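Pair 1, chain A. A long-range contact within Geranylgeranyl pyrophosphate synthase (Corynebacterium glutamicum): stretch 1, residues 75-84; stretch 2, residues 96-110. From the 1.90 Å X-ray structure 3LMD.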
# COMPACT_ATOMS: atom_id res chain seq x y z
N LYS A 75 1.05 -15.32 -19.88
CA LYS A 75 0.85 -16.30 -18.81
C LYS A 75 1.47 -15.87 -17.47
O LYS A 75 2.62 -15.45 -17.40
CB LYS A 75 1.31 -17.70 -19.24
CG LYS A 75 0.31 -18.41 -20.14
CD LYS A 75 0.58 -19.90 -20.25
CE LYS A 75 -0.56 -20.60 -20.98
NZ LYS A 75 -0.46 -22.08 -20.88
N ARG A 76 0.66 -15.98 -16.42
CA ARG A 76 1.00 -15.45 -15.09
C ARG A 76 1.54 -16.57 -14.20
O ARG A 76 0.79 -17.41 -13.69
CB ARG A 76 -0.27 -14.87 -14.48
CG ARG A 76 -0.98 -13.84 -15.40
CD ARG A 76 -2.06 -13.08 -14.65
NE ARG A 76 -2.72 -12.11 -15.51
CZ ARG A 76 -2.34 -10.84 -15.64
NH1 ARG A 76 -3.00 -10.04 -16.47
NH2 ARG A 76 -1.33 -10.36 -14.91
N PHE A 77 2.86 -16.59 -14.00
CA PHE A 77 3.48 -17.71 -13.28
C PHE A 77 2.99 -17.91 -11.84
O PHE A 77 2.79 -19.05 -11.37
CB PHE A 77 5.01 -17.58 -13.25
CG PHE A 77 5.65 -18.68 -12.46
CD1 PHE A 77 6.03 -18.48 -11.13
CD2 PHE A 77 5.80 -19.94 -13.00
CE1 PHE A 77 6.57 -19.53 -10.38
CE2 PHE A 77 6.34 -20.97 -12.27
CZ PHE A 77 6.72 -20.77 -10.95
N ARG A 78 2.85 -16.82 -11.09
CA ARG A 78 2.50 -16.96 -9.67
C ARG A 78 1.13 -17.59 -9.43
O ARG A 78 1.00 -18.51 -8.60
CB ARG A 78 2.64 -15.62 -8.94
CG ARG A 78 4.08 -15.14 -8.96
CD ARG A 78 4.25 -13.65 -8.58
NE ARG A 78 5.66 -13.29 -8.68
CZ ARG A 78 6.28 -13.03 -9.84
NH1 ARG A 78 5.59 -13.04 -10.97
NH2 ARG A 78 7.57 -12.71 -9.85
N PRO A 79 0.10 -17.11 -10.15
CA PRO A 79 -1.18 -17.82 -9.97
C PRO A 79 -1.12 -19.26 -10.49
O PRO A 79 -1.73 -20.14 -9.88
CB PRO A 79 -2.21 -16.97 -10.74
CG PRO A 79 -1.42 -15.86 -11.43
CD PRO A 79 -0.05 -15.80 -10.85
N MET A 80 -0.39 -19.51 -11.57
CA MET A 80 -0.27 -20.88 -12.08
C MET A 80 0.34 -21.79 -11.02
O MET A 80 -0.11 -22.92 -10.81
CB MET A 80 0.62 -20.93 -13.36
CG MET A 80 0.66 -22.34 -14.00
SD MET A 80 1.97 -22.61 -15.27
CE MET A 80 3.36 -23.00 -14.19
N PHE A 81 1.38 -21.31 -10.35
CA PHE A 81 2.00 -22.07 -9.26
C PHE A 81 1.02 -22.32 -8.12
O PHE A 81 0.96 -23.43 -7.58
CB PHE A 81 3.27 -21.39 -8.75
CG PHE A 81 3.94 -22.15 -7.60
CD1 PHE A 81 4.13 -23.52 -7.68
CD2 PHE A 81 4.32 -21.50 -6.45
CE1 PHE A 81 4.73 -24.22 -6.62
CE2 PHE A 81 4.94 -22.19 -5.40
CZ PHE A 81 5.14 -23.53 -5.48
N ALA A 82 0.21 -21.32 -7.75
CA ALA A 82 -0.81 -21.51 -6.71
C ALA A 82 -1.83 -22.61 -7.11
O ALA A 82 -2.28 -23.43 -6.27
CB ALA A 82 -1.57 -20.19 -6.45
N LEU A 83 -2.21 -22.61 -8.38
CA LEU A 83 -3.16 -23.62 -8.89
C LEU A 83 -2.53 -25.04 -8.84
O LEU A 83 -3.17 -25.99 -8.41
CB LEU A 83 -3.63 -23.31 -10.32
CG LEU A 83 -4.37 -21.97 -10.58
CD1 LEU A 83 -4.75 -21.76 -12.03
CD2 LEU A 83 -5.58 -21.76 -9.70
N LEU A 84 -1.28 -25.16 -9.30
CA LEU A 84 -0.55 -26.43 -9.19
C LEU A 84 -0.44 -26.90 -7.76
O LEU A 84 -0.69 -28.08 -7.46
CB LEU A 84 0.84 -26.31 -9.87
CG LEU A 84 0.78 -26.07 -11.38
CD1 LEU A 84 2.17 -25.75 -11.93
CD2 LEU A 84 0.23 -27.33 -12.03
N ASN A 96 -11.92 -20.68 -3.59
CA ASN A 96 -11.00 -19.94 -2.73
C ASN A 96 -9.53 -20.04 -3.17
O ASN A 96 -8.73 -19.13 -2.92
CB ASN A 96 -11.16 -20.35 -1.28
CG ASN A 96 -12.42 -19.74 -0.64
OD1 ASN A 96 -13.09 -18.90 -1.22
ND2 ASN A 96 -12.70 -20.16 0.58
N VAL A 97 -9.19 -21.16 -3.82
CA VAL A 97 -7.89 -21.29 -4.50
C VAL A 97 -7.75 -20.25 -5.62
O VAL A 97 -6.72 -19.58 -5.73
CB VAL A 97 -7.68 -22.71 -5.10
CG1 VAL A 97 -6.42 -22.76 -5.95
CG2 VAL A 97 -7.58 -23.76 -4.01
N ILE A 98 -8.78 -20.13 -6.46
CA ILE A 98 -8.79 -19.09 -7.50
C ILE A 98 -8.66 -17.71 -6.89
O ILE A 98 -7.91 -16.87 -7.39
CB ILE A 98 -10.13 -19.09 -8.29
CG1 ILE A 98 -10.37 -20.43 -8.97
CG2 ILE A 98 -10.18 -17.96 -9.31
CD1 ILE A 98 -9.23 -20.91 -9.73
N LYS A 99 -9.43 -17.45 -5.85
CA LYS A 99 -9.39 -16.13 -5.22
C LYS A 99 -8.01 -15.82 -4.57
O LYS A 99 -7.50 -14.69 -4.65
CB LYS A 99 -10.50 -16.06 -4.16
CG LYS A 99 -10.78 -14.69 -3.60
CD LYS A 99 -12.10 -14.69 -2.75
CE LYS A 99 -13.33 -15.16 -3.54
NZ LYS A 99 -14.62 -14.82 -2.87
N ALA A 100 -7.43 -16.80 -3.88
CA ALA A 100 -6.06 -16.65 -3.36
C ALA A 100 -5.04 -16.37 -4.47
O ALA A 100 -4.15 -15.54 -4.29
CB ALA A 100 -5.65 -17.87 -2.52
N ALA A 101 -5.16 -17.03 -5.62
CA ALA A 101 -4.23 -16.84 -6.73
C ALA A 101 -4.33 -15.42 -7.25
O ALA A 101 -3.31 -14.80 -7.63
CB ALA A 101 -4.50 -17.85 -7.88
N VAL A 102 -5.55 -14.89 -7.23
CA VAL A 102 -5.78 -13.53 -7.67
C VAL A 102 -5.13 -12.57 -6.68
O VAL A 102 -4.52 -11.58 -7.07
CB VAL A 102 -7.29 -13.22 -7.86
CG1 VAL A 102 -7.54 -11.69 -8.01
CG2 VAL A 102 -7.86 -14.03 -9.07
N VAL A 103 -5.26 -12.87 -5.39
CA VAL A 103 -4.63 -12.02 -4.38
C VAL A 103 -3.12 -11.98 -4.60
O VAL A 103 -2.50 -10.91 -4.54
CB VAL A 103 -4.96 -12.52 -2.96
CG1 VAL A 103 -4.03 -11.85 -1.89
CG2 VAL A 103 -6.45 -12.21 -2.63
N VAL A 104 -2.52 -13.15 -4.84
CA VAL A 104 -1.07 -13.18 -5.11
C VAL A 104 -0.72 -12.33 -6.31
O VAL A 104 0.23 -11.53 -6.28
CB VAL A 104 -0.55 -14.62 -5.29
CG1 VAL A 104 0.93 -14.64 -5.77
CG2 VAL A 104 -0.71 -15.38 -3.95
N GLU A 105 -1.47 -12.50 -7.39
CA GLU A 105 -1.15 -11.73 -8.60
C GLU A 105 -1.35 -10.22 -8.45
O GLU A 105 -0.57 -9.44 -9.00
CB GLU A 105 -1.91 -12.26 -9.83
CG GLU A 105 -1.53 -11.52 -11.09
CD GLU A 105 -0.13 -11.87 -11.63
OE1 GLU A 105 0.61 -12.63 -10.98
OE2 GLU A 105 0.23 -11.40 -12.73
N ILE A 106 -2.39 -9.82 -7.71
CA ILE A 106 -2.64 -8.39 -7.49
C ILE A 106 -1.50 -7.80 -6.68
O ILE A 106 -1.08 -6.66 -6.90
CB ILE A 106 -3.96 -8.17 -6.70
CG1 ILE A 106 -5.18 -8.41 -7.64
CG2 ILE A 106 -3.99 -6.74 -6.13
CD1 ILE A 106 -6.56 -8.44 -6.86
N THR A 107 -1.02 -8.57 -5.72
CA THR A 107 0.11 -8.10 -4.90
C THR A 107 1.36 -7.94 -5.72
O THR A 107 2.09 -6.93 -5.58
CB THR A 107 0.35 -9.07 -3.74
OG1 THR A 107 -0.82 -9.09 -2.91
CG2 THR A 107 1.57 -8.62 -2.89
N HIS A 108 1.60 -8.91 -6.60
CA HIS A 108 2.68 -8.80 -7.57
C HIS A 108 2.58 -7.53 -8.38
O HIS A 108 3.56 -6.80 -8.52
CB HIS A 108 2.70 -10.05 -8.49
CG HIS A 108 3.61 -9.93 -9.66
ND1 HIS A 108 4.96 -9.66 -9.52
CD2 HIS A 108 3.38 -10.03 -10.99
CE1 HIS A 108 5.52 -9.60 -10.72
NE2 HIS A 108 4.58 -9.82 -11.63
N LEU A 109 1.40 -7.26 -8.96
CA LEU A 109 1.23 -6.06 -9.78
C LEU A 109 1.41 -4.77 -8.97
O LEU A 109 2.06 -3.82 -9.45
CB LEU A 109 -0.16 -6.07 -10.48
CG LEU A 109 -0.31 -7.25 -11.45
CD1 LEU A 109 -1.77 -7.34 -12.02
CD2 LEU A 109 0.74 -7.15 -12.59
N ALA A 110 0.87 -4.72 -7.76
CA ALA A 110 0.99 -3.51 -6.91
C ALA A 110 2.45 -3.18 -6.68
O ALA A 110 2.88 -2.03 -6.77
CB ALA A 110 0.27 -3.72 -5.56
O HOH W 1 2.90 -13.89 -11.87

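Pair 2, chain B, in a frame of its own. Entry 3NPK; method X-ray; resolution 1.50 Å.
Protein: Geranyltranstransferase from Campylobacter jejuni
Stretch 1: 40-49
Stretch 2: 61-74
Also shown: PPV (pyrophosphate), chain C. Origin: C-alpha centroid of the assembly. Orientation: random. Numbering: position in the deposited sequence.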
# COMPACT_ATOMS: atom_id res chain seq x y z
N LYS B 40 -12.63 13.62 10.52
CA LYS B 40 -12.85 15.02 10.17
C LYS B 40 -12.50 15.30 8.70
O LYS B 40 -12.84 16.37 8.18
CB LYS B 40 -12.05 15.93 11.11
CG LYS B 40 -12.48 15.82 12.57
CD LYS B 40 -11.58 16.63 13.50
CE LYS B 40 -10.21 15.98 13.70
NZ LYS B 40 -10.31 14.60 14.28
N HIS B 41 -11.84 14.34 8.06
CA HIS B 41 -11.39 14.46 6.66
C HIS B 41 -10.53 15.68 6.42
O HIS B 41 -10.59 16.28 5.34
CB HIS B 41 -12.55 14.50 5.67
CG HIS B 41 -13.49 13.35 5.80
ND1 HIS B 41 -13.08 12.07 6.13
CD2 HIS B 41 -14.83 13.29 5.64
CE1 HIS B 41 -14.14 11.28 6.16
NE2 HIS B 41 -15.21 11.99 5.87
N PHE B 42 -9.74 16.05 7.42
CA PHE B 42 -8.87 17.22 7.33
C PHE B 42 -7.95 17.12 6.10
O PHE B 42 -7.78 18.09 5.36
CB PHE B 42 -8.06 17.33 8.64
CG PHE B 42 -7.02 18.41 8.66
CD1 PHE B 42 -7.38 19.76 8.65
CD2 PHE B 42 -5.67 18.09 8.74
CE1 PHE B 42 -6.40 20.76 8.70
CE2 PHE B 42 -4.70 19.07 8.78
CZ PHE B 42 -5.06 20.40 8.76
N ARG B 43 -7.35 15.96 5.88
CA ARG B 43 -6.42 15.82 4.77
C ARG B 43 -7.14 15.96 3.42
O ARG B 43 -6.69 16.71 2.53
CB ARG B 43 -5.65 14.51 4.88
CG ARG B 43 -4.76 14.50 6.12
CD ARG B 43 -4.39 13.11 6.61
NE ARG B 43 -3.66 13.18 7.88
CZ ARG B 43 -4.22 13.37 9.07
NH1 ARG B 43 -5.53 13.50 9.19
NH2 ARG B 43 -3.45 13.43 10.17
N ALA B 44 -8.24 15.23 3.25
CA ALA B 44 -9.09 15.41 2.07
C ALA B 44 -9.44 16.89 1.86
O ALA B 44 -9.35 17.40 0.74
CB ALA B 44 -10.37 14.59 2.20
N GLN B 45 -9.85 17.57 2.92
CA GLN B 45 -10.28 18.96 2.80
C GLN B 45 -9.16 19.93 2.44
O GLN B 45 -9.39 20.90 1.70
CB GLN B 45 -11.05 19.42 4.04
CG GLN B 45 -12.37 18.65 4.25
CD GLN B 45 -13.24 18.71 3.01
OE1 GLN B 45 -13.27 19.71 2.31
NE2 GLN B 45 -13.95 17.62 2.72
N LEU B 46 -7.95 19.68 2.94
CA LEU B 46 -6.80 20.48 2.52
C LEU B 46 -6.59 20.35 1.01
O LEU B 46 -6.42 21.36 0.32
CB LEU B 46 -5.53 20.04 3.24
CG LEU B 46 -5.44 20.41 4.73
CD1 LEU B 46 -4.21 19.73 5.29
CD2 LEU B 46 -5.37 21.93 4.91
N LEU B 47 -6.63 19.12 0.50
CA LEU B 47 -6.40 18.90 -0.92
C LEU B 47 -7.50 19.58 -1.73
O LEU B 47 -7.22 20.28 -2.72
CB LEU B 47 -6.37 17.40 -1.22
CG LEU B 47 -6.16 17.04 -2.70
CD1 LEU B 47 -5.41 15.72 -2.85
CD2 LEU B 47 -7.48 16.96 -3.49
N LEU B 48 -8.76 19.37 -1.34
CA LEU B 48 -9.87 19.89 -2.13
C LEU B 48 -9.91 21.42 -2.08
O LEU B 48 -10.35 22.06 -3.03
CB LEU B 48 -11.20 19.31 -1.63
CG LEU B 48 -11.33 17.79 -1.84
CD1 LEU B 48 -12.54 17.26 -1.06
CD2 LEU B 48 -11.44 17.47 -3.34
N SER B 49 -9.44 22.00 -0.97
CA SER B 49 -9.42 23.46 -0.85
C SER B 49 -8.43 24.04 -1.85
O SER B 49 -8.73 25.04 -2.53
CB SER B 49 -9.02 23.89 0.57
OG SER B 49 -10.00 23.54 1.54
N GLN B 61 -13.09 15.72 -10.16
CA GLN B 61 -12.08 14.73 -10.51
C GLN B 61 -11.12 14.53 -9.34
O GLN B 61 -10.58 13.43 -9.15
CB GLN B 61 -11.32 15.20 -11.75
CG GLN B 61 -12.22 15.24 -13.00
CD GLN B 61 -12.92 16.58 -13.24
OE1 GLN B 61 -13.12 17.38 -12.33
NE2 GLN B 61 -13.34 16.80 -14.47
N ALA B 62 -10.92 15.60 -8.56
CA ALA B 62 -10.03 15.55 -7.40
C ALA B 62 -10.58 14.73 -6.25
O ALA B 62 -9.82 14.37 -5.35
CB ALA B 62 -9.72 16.97 -6.91
N LEU B 63 -11.89 14.49 -6.23
CA LEU B 63 -12.47 13.77 -5.12
C LEU B 63 -11.84 12.39 -4.94
O LEU B 63 -11.68 11.93 -3.81
CB LEU B 63 -13.99 13.64 -5.29
CG LEU B 63 -14.76 14.94 -5.09
CD1 LEU B 63 -16.17 14.81 -5.67
CD2 LEU B 63 -14.80 15.40 -3.64
N ASP B 64 -11.48 11.73 -6.05
CA ASP B 64 -10.84 10.41 -5.97
C ASP B 64 -9.46 10.52 -5.32
O ASP B 64 -9.01 9.59 -4.67
CB ASP B 64 -10.67 9.77 -7.35
CG ASP B 64 -11.96 9.21 -7.91
OD1 ASP B 64 -12.92 8.97 -7.14
OD2 ASP B 64 -11.99 8.99 -9.15
N VAL B 65 -8.78 11.65 -5.52
CA VAL B 65 -7.45 11.81 -4.94
C VAL B 65 -7.59 12.05 -3.44
O VAL B 65 -6.83 11.49 -2.64
CB VAL B 65 -6.67 12.97 -5.64
CG1 VAL B 65 -5.23 13.01 -5.14
CG2 VAL B 65 -6.70 12.78 -7.15
N ALA B 66 -8.57 12.86 -3.06
CA ALA B 66 -8.91 13.04 -1.65
C ALA B 66 -9.27 11.69 -1.01
O ALA B 66 -8.89 11.41 0.14
CB ALA B 66 -10.06 14.03 -1.49
N LEU B 67 -10.01 10.87 -1.75
CA LEU B 67 -10.40 9.55 -1.26
C LEU B 67 -9.17 8.68 -0.97
O LEU B 67 -9.09 8.03 0.08
CB LEU B 67 -11.30 8.85 -2.27
CG LEU B 67 -12.02 7.60 -1.76
CD1 LEU B 67 -12.91 7.99 -0.58
CD2 LEU B 67 -12.84 7.00 -2.89
N ALA B 68 -8.20 8.69 -1.88
CA ALA B 68 -6.97 7.93 -1.68
C ALA B 68 -6.25 8.36 -0.39
O ALA B 68 -5.76 7.50 0.37
CB ALA B 68 -6.05 8.12 -2.88
N LEU B 69 -6.19 9.67 -0.14
CA LEU B 69 -5.60 10.20 1.09
C LEU B 69 -6.29 9.65 2.32
O LEU B 69 -5.62 9.24 3.28
CB LEU B 69 -5.66 11.72 1.12
CG LEU B 69 -4.55 12.48 0.43
CD1 LEU B 69 -5.00 13.94 0.29
CD2 LEU B 69 -3.24 12.36 1.21
N GLU B 70 -7.62 9.65 2.30
CA GLU B 70 -8.36 9.18 3.46
C GLU B 70 -8.28 7.65 3.61
O GLU B 70 -8.34 7.14 4.74
CB GLU B 70 -9.80 9.69 3.43
CG GLU B 70 -9.84 11.21 3.57
CD GLU B 70 -9.39 11.74 4.95
OE1 GLU B 70 -9.56 11.05 5.99
OE2 GLU B 70 -8.89 12.88 4.99
N PHE B 71 -8.11 6.93 2.50
CA PHE B 71 -7.88 5.48 2.60
C PHE B 71 -6.56 5.22 3.32
O PHE B 71 -6.48 4.34 4.18
CB PHE B 71 -7.84 4.80 1.22
CG PHE B 71 -9.20 4.56 0.58
CD1 PHE B 71 -10.38 5.02 1.15
CD2 PHE B 71 -9.27 3.89 -0.62
CE1 PHE B 71 -11.61 4.78 0.52
CE2 PHE B 71 -10.48 3.65 -1.26
CZ PHE B 71 -11.66 4.10 -0.68
N ILE B 72 -5.51 5.95 2.94
CA ILE B 72 -4.22 5.79 3.60
C ILE B 72 -4.36 6.14 5.06
O ILE B 72 -3.88 5.41 5.92
CB ILE B 72 -3.15 6.72 2.99
CG1 ILE B 72 -2.75 6.21 1.60
CG2 ILE B 72 -1.93 6.90 3.94
CD1 ILE B 72 -2.03 4.87 1.63
N HIS B 73 -4.99 7.27 5.34
CA HIS B 73 -5.10 7.71 6.72
C HIS B 73 -5.87 6.68 7.56
O HIS B 73 -5.45 6.32 8.67
CB HIS B 73 -5.73 9.09 6.77
CG HIS B 73 -5.86 9.63 8.15
ND1 HIS B 73 -7.07 9.99 8.71
CD2 HIS B 73 -4.93 9.83 9.10
CE1 HIS B 73 -6.86 10.42 9.94
NE2 HIS B 73 -5.58 10.31 10.21
N THR B 74 -6.99 6.21 7.03
CA THR B 74 -7.78 5.22 7.76
C THR B 74 -7.02 3.91 7.97
O THR B 74 -7.07 3.33 9.07
CB THR B 74 -9.14 4.99 7.07
OG1 THR B 74 -9.93 6.17 7.20
CG2 THR B 74 -9.91 3.82 7.71
O11 PPV C . -5.95 11.64 13.75
P1 PPV C . -7.18 12.62 13.24
O21 PPV C . -7.46 13.84 14.32
O31 PPV C . -6.85 13.23 11.95
OPP PPV C . -8.51 11.67 13.24
P2 PPV C . -9.76 11.63 12.18
O12 PPV C . -10.75 10.51 12.86
O22 PPV C . -9.27 11.03 10.75
O32 PPV C . -10.43 12.93 12.06
O HOH W 2 -10.48 11.88 8.48
O HOH W 3 -7.76 13.51 7.45

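Two antiparallel helix pairs with the same backbone geometry. In pair 1 the axes of helices 77-84 and 96-110 approach to 8.5 Å at 154°; in pair 2 those of helices 42-49 and 61-74 approach to 8.4 Å at 155°, and 14 central residues superpose with an RMSD of 0.4 Å. The tightest point is alike: the CA atoms of Pro A79 and Ala A101 lie 4.6 Å apart, those of the matched Ala B44 and Ala B66 4.4 Å. At this point the side chains touch directly, Pro A79 CB lying 3.8 Å from Ala A101 CB and Ala B44 CB 3.7 Å from Ala B66 CB.

The exchange of proline for alanine alters the polar contact beside it. Ala B44 has a backbone NH, and its N donates a hydrogen bond to Glu B70 OE2 (3.0 Å). Pro A79 has none to give; its ring carbon CD instead sits 3.2 Å from Glu A105 OE1. The matched glutamates adopt different rotamers (chi1 t, chi2 p in Glu A105; m, m in Glu B70). Glu A105 OE2 accepts a salt-bridging hydrogen bond from Arg A76 NH2 (2.9 Å), whereas at the matching N-cap His B41 keeps its ring atom ND1 3.7 Å from Glu B70 OE1.

Arg A78 and Arg B43 nearly coincide, side-chain centres 0.3 Å apart. Each guanidinium lies flat on a histidine, His A108 or His B73, with centres 3.8 Å apart and planes at 9° and 13°. A water also recurs: water 1 accepts from Arg A78 N and NH1 (both 3.0 Å) and donates to Glu A105 OE1 (2.8 Å); water 3 accepts from Arg B43 N (2.9 Å) and NH1 (2.8 Å) and donates to Glu B70 OE2 (2.8 Å). In pair 2 Arg B43 NH1 additionally donates to pyrophosphate O31 (3.1 Å).

One turn on, Ala A82 matches Leu B47. Ala A82 CB reaches Ala A101 CB at 4.0 Å; Leu B47 fills a hole among Ala B62, Val B65, Ala B66 and Leu B69, its CD1 3.6 Å from both Val B65 CG1 and Leu B69 CD1. Val A104, matched to Leu B69, packs its CG1 against Arg A78 CB (3.7 Å). Leu A83 and Leu B48 share a rotamer (m, t) and make matching apolar contacts: Leu A83 CD2 meets Val A97 CG1 at 4.0 Å and Ile A98 CD1 at 3.7 Å, while Leu B48 CD2 meets Ala B62 CB at 4.0 Å and Leu B48 CD1 meets Leu B63 CD2 at 3.9 Å. Buried area is similar, 550 and 587 Å².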